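PDB 5IZT: outer surface protein from Borrelia burgdorferi, which is of unknown function but belongs to the PFam54_60 family of outer surface proteins, whose relative CRASP-1 binds complement regulators. Local coordinates for residues I310-Y315 / F323-K328. Residues are numbered along the deposited sequence; the frame is centred on the assembly and turned at random.
Sequences IFNQDY and FDFTMK
F325 reaches from one helix onto the backbone of its antiparallel neighbour and lies between F311 and Y315, one helical turn apart. Its CG stands anti to the backbone N (chi1 -164°), which extends the ring across the gap until one face rests over the F311 carbonyl group. Atom CE1 of F325 packs 3.6 Å from CB of F311, while its CZ comes 3.6 Å from CA of N312. On the other flank, CD2 of F325 touches CB of Y315 at 3.7 Å; the two rings meet obliquely, their planes inclined by 37°. This apolar part is tight, and F325 is buried, with I320 of the connecting loop adding to its surroundings. Y315 is also fixed at its far end, where OH hydrogen-bonds to OG of S322 at the start of the second helix.

The close packing continues where K328 lays its aliphatic chain over the F311 ring, CD standing 3.5 Å above the centre of that face in a CH-pi contact. Only beyond CD does the contact loosen, on a side where K328 and F311 are both partly exposed: the chain bends at its last torsion, and NZ remains 5.3 Å from the F311 ring centroid, at most a weak cation-pi attraction.

The axes of the two short segments come within 10.1 Å, their N-to-C directions 172° apart, and a short loop connects helices 280-316 and 322-359: an antiparallel helical hairpin, here closing one end of the elongated helical bundle.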
ATOM      1  N   ILE A 310      -9.277 -23.511   1.250  1.00 24.28           N
ATOM      2  CA  ILE A 310     -10.585 -23.923   1.765  1.00 25.44           C
ATOM      3  C   ILE A 310     -11.465 -24.448   0.635  1.00 26.68           C
ATOM      4  O   ILE A 310     -12.059 -25.535   0.731  1.00 29.40           O
ATOM      5  CB  ILE A 310     -11.250 -22.747   2.502  1.00 29.20           C
ATOM      6  CG1 ILE A 310     -10.513 -22.460   3.806  1.00 29.13           C
ATOM      7  CG2 ILE A 310     -12.711 -23.047   2.822  1.00 27.42           C
ATOM      8  CD1 ILE A 310     -10.891 -21.111   4.394  1.00 33.73           C
ATOM      9  N   PHE A 311     -11.559 -23.690  -0.458  1.00 25.05           N
ATOM     10  CA  PHE A 311     -12.374 -24.140  -1.585  1.00 23.87           C
ATOM     11  C   PHE A 311     -11.824 -25.432  -2.156  1.00 23.35           C
ATOM     12  O   PHE A 311     -12.583 -26.296  -2.605  1.00 24.04           O
ATOM     13  CB  PHE A 311     -12.406 -23.060  -2.670  1.00 24.40           C
ATOM     14  CG  PHE A 311     -13.064 -21.783  -2.228  1.00 34.61           C
ATOM     15  CD1 PHE A 311     -14.097 -21.806  -1.303  1.00 34.98           C
ATOM     16  CD2 PHE A 311     -12.659 -20.562  -2.749  1.00 30.44           C
ATOM     17  CE1 PHE A 311     -14.708 -20.635  -0.899  1.00 38.50           C
ATOM     18  CE2 PHE A 311     -13.265 -19.382  -2.349  1.00 35.05           C
ATOM     19  CZ  PHE A 311     -14.293 -19.422  -1.421  1.00 36.56           C
ATOM     20  N   ASN A 312     -10.498 -25.574  -2.157  1.00 27.55           N
ATOM     21  CA  ASN A 312      -9.872 -26.793  -2.656  1.00 27.17           C
ATOM     22  C   ASN A 312     -10.326 -28.007  -1.853  1.00 26.37           C
ATOM     23  O   ASN A 312     -10.662 -29.054  -2.423  1.00 27.12           O
ATOM     24  CB  ASN A 312      -8.348 -26.624  -2.594  1.00 27.77           C
ATOM     25  CG  ASN A 312      -7.602 -27.761  -3.234  1.00 35.41           C
ATOM     26  OD1 ASN A 312      -6.811 -28.446  -2.584  1.00 43.43           O
ATOM     27  ND2 ASN A 312      -7.845 -27.971  -4.520  1.00 33.30           N
ATOM     28  N   GLN A 313     -10.366 -27.885  -0.523  1.00 29.74           N
ATOM     29  CA  GLN A 313     -10.841 -29.012   0.286  1.00 34.69           C
ATOM     30  C   GLN A 313     -12.343 -29.243   0.133  1.00 35.22           C
ATOM     31  O   GLN A 313     -12.795 -30.400   0.137  1.00 36.12           O
ATOM     32  CB  GLN A 313     -10.464 -28.780   1.741  1.00 41.64           C
ATOM     33  CG  GLN A 313      -8.971 -28.887   1.948  1.00 50.41           C
ATOM     34  CD  GLN A 313      -8.426 -30.268   1.656  1.00 63.03           C
ATOM     35  OE1 GLN A 313      -9.101 -31.278   1.878  1.00 67.39           O
ATOM     36  NE2 GLN A 313      -7.188 -30.323   1.170  1.00 63.86           N
ATOM     37  N   ASP A 314     -13.128 -28.174  -0.032  1.00 31.87           N
ATOM     38  CA  ASP A 314     -14.537 -28.334  -0.383  1.00 31.63           C
ATOM     39  C   ASP A 314     -14.684 -29.124  -1.678  1.00 29.83           C
ATOM     40  O   ASP A 314     -15.540 -30.015  -1.794  1.00 31.78           O
ATOM     41  CB  ASP A 314     -15.188 -26.960  -0.542  1.00 28.73           C
ATOM     42  CG  ASP A 314     -15.385 -26.261   0.769  1.00 40.52           C
ATOM     43  OD1 ASP A 314     -15.161 -26.909   1.813  1.00 37.81           O
ATOM     44  OD2 ASP A 314     -15.749 -25.062   0.744  1.00 41.37           O
ATOM     45  N   TYR A 315     -13.866 -28.794  -2.675  1.00 31.86           N
ATOM     46  CA  TYR A 315     -13.912 -29.520  -3.937  1.00 29.61           C
ATOM     47  C   TYR A 315     -13.484 -30.968  -3.760  1.00 34.81           C
ATOM     48  O   TYR A 315     -14.139 -31.889  -4.276  1.00 32.19           O
ATOM     49  CB  TYR A 315     -13.028 -28.809  -4.956  1.00 25.11           C
ATOM     50  CG  TYR A 315     -12.819 -29.596  -6.219  1.00 26.71           C
ATOM     51  CD1 TYR A 315     -13.862 -29.798  -7.125  1.00 29.22           C
ATOM     52  CD2 TYR A 315     -11.562 -30.091  -6.539  1.00 30.02           C
ATOM     53  CE1 TYR A 315     -13.660 -30.510  -8.299  1.00 33.78           C
ATOM     54  CE2 TYR A 315     -11.347 -30.792  -7.715  1.00 39.62           C
ATOM     55  CZ  TYR A 315     -12.396 -31.001  -8.588  1.00 41.10           C
ATOM     56  OH  TYR A 315     -12.166 -31.706  -9.756  1.00 40.54           O
ATOM     57  N   PHE A 323     -17.064 -26.891 -11.825  1.00 23.93           N
ATOM     58  CA  PHE A 323     -17.598 -25.603 -12.247  1.00 23.94           C
ATOM     59  C   PHE A 323     -17.598 -24.621 -11.088  1.00 22.96           C
ATOM     60  O   PHE A 323     -17.210 -23.456 -11.249  1.00 22.15           O
ATOM     61  CB  PHE A 323     -19.025 -25.759 -12.806  1.00 25.19           C
ATOM     62  CG  PHE A 323     -19.667 -24.445 -13.161  1.00 29.11           C
ATOM     63  CD1 PHE A 323     -20.400 -23.728 -12.212  1.00 25.71           C
ATOM     64  CD2 PHE A 323     -19.496 -23.896 -14.421  1.00 25.74           C
ATOM     65  CE1 PHE A 323     -20.967 -22.495 -12.526  1.00 30.03           C
ATOM     66  CE2 PHE A 323     -20.058 -22.655 -14.746  1.00 37.33           C
ATOM     67  CZ  PHE A 323     -20.799 -21.959 -13.800  1.00 31.08           C
ATOM     68  N   ASP A 324     -18.049 -25.077  -9.916  1.00 25.04           N
ATOM     69  CA  ASP A 324     -18.159 -24.199  -8.752  1.00 23.11           C
ATOM     70  C   ASP A 324     -16.789 -23.704  -8.322  1.00 21.70           C
ATOM     71  O   ASP A 324     -16.614 -22.522  -8.001  1.00 20.96           O
ATOM     72  CB  ASP A 324     -18.786 -24.966  -7.591  1.00 31.15           C
ATOM     73  CG  ASP A 324     -20.165 -25.493  -7.903  1.00 34.05           C
ATOM     74  OD1 ASP A 324     -20.841 -24.938  -8.794  1.00 41.52           O
ATOM     75  OD2 ASP A 324     -20.551 -26.502  -7.277  1.00 32.48           O
ATOM     76  N   PHE A 325     -15.807 -24.607  -8.307  1.00 21.87           N
ATOM     77  CA  PHE A 325     -14.443 -24.243  -7.941  1.00 20.57           C
ATOM     78  C   PHE A 325     -13.849 -23.274  -8.957  1.00 19.62           C
ATOM     79  O   PHE A 325     -13.254 -22.260  -8.582  1.00 18.74           O
ATOM     80  CB  PHE A 325     -13.600 -25.522  -7.817  1.00 24.72           C
ATOM     81  CG  PHE A 325     -12.284 -25.330  -7.090  1.00 27.49           C
ATOM     82  CD1 PHE A 325     -11.997 -24.143  -6.422  1.00 25.32           C
ATOM     83  CD2 PHE A 325     -11.337 -26.339  -7.084  1.00 21.56           C
ATOM     84  CE1 PHE A 325     -10.780 -23.970  -5.761  1.00 31.24           C
ATOM     85  CE2 PHE A 325     -10.117 -26.180  -6.426  1.00 26.11           C
ATOM     86  CZ  PHE A 325      -9.832 -24.989  -5.761  1.00 25.77           C
ATOM     87  N   THR A 326     -14.039 -23.546 -10.256  1.00 20.00           N
ATOM     88  CA  THR A 326     -13.605 -22.604 -11.282  1.00 20.01           C
ATOM     89  C   THR A 326     -14.192 -21.211 -11.060  1.00 19.19           C
ATOM     90  O   THR A 326     -13.469 -20.209 -11.108  1.00 18.33           O
ATOM     91  CB  THR A 326     -14.004 -23.135 -12.659  1.00 24.81           C
ATOM     92  OG1 THR A 326     -13.364 -24.387 -12.865  1.00 21.06           O
ATOM     93  CG2 THR A 326     -13.587 -22.172 -13.748  1.00 23.97           C
ATOM     94  N   MET A 327     -15.508 -21.129 -10.819  1.00 19.80           N
ATOM     95  CA  MET A 327     -16.133 -19.826 -10.586  1.00 19.75           C
ATOM     96  C   MET A 327     -15.519 -19.113  -9.386  1.00 18.72           C
ATOM     97  O   MET A 327     -15.288 -17.899  -9.419  1.00 20.95           O
ATOM     98  CB  MET A 327     -17.642 -20.001 -10.384  1.00 21.83           C
ATOM     99  CG  MET A 327     -18.366 -18.745  -9.872  1.00 33.78           C
ATOM    100  SD  MET A 327     -20.167 -18.943  -9.813  1.00 45.47           S
ATOM    101  CE  MET A 327     -20.529 -19.014 -11.567  1.00 55.15           C
ATOM    102  N   LYS A 328     -15.246 -19.839  -8.308  1.00 18.65           N
ATOM    103  CA  LYS A 328     -14.648 -19.182  -7.147  1.00 17.94           C
ATOM    104  C   LYS A 328     -13.224 -18.722  -7.442  1.00 16.83           C
ATOM    105  O   LYS A 328     -12.811 -17.650  -6.987  1.00 17.39           O
ATOM    106  CB  LYS A 328     -14.697 -20.115  -5.934  1.00 20.24           C
ATOM    107  CG  LYS A 328     -16.133 -20.372  -5.439  1.00 28.53           C
ATOM    108  CD  LYS A 328     -16.176 -21.315  -4.245  1.00 41.67           C
ATOM    109  CE  LYS A 328     -17.605 -21.794  -3.968  1.00 49.06           C
ATOM    110  NZ  LYS A 328     -18.566 -20.669  -3.764  1.00 47.44           N
TER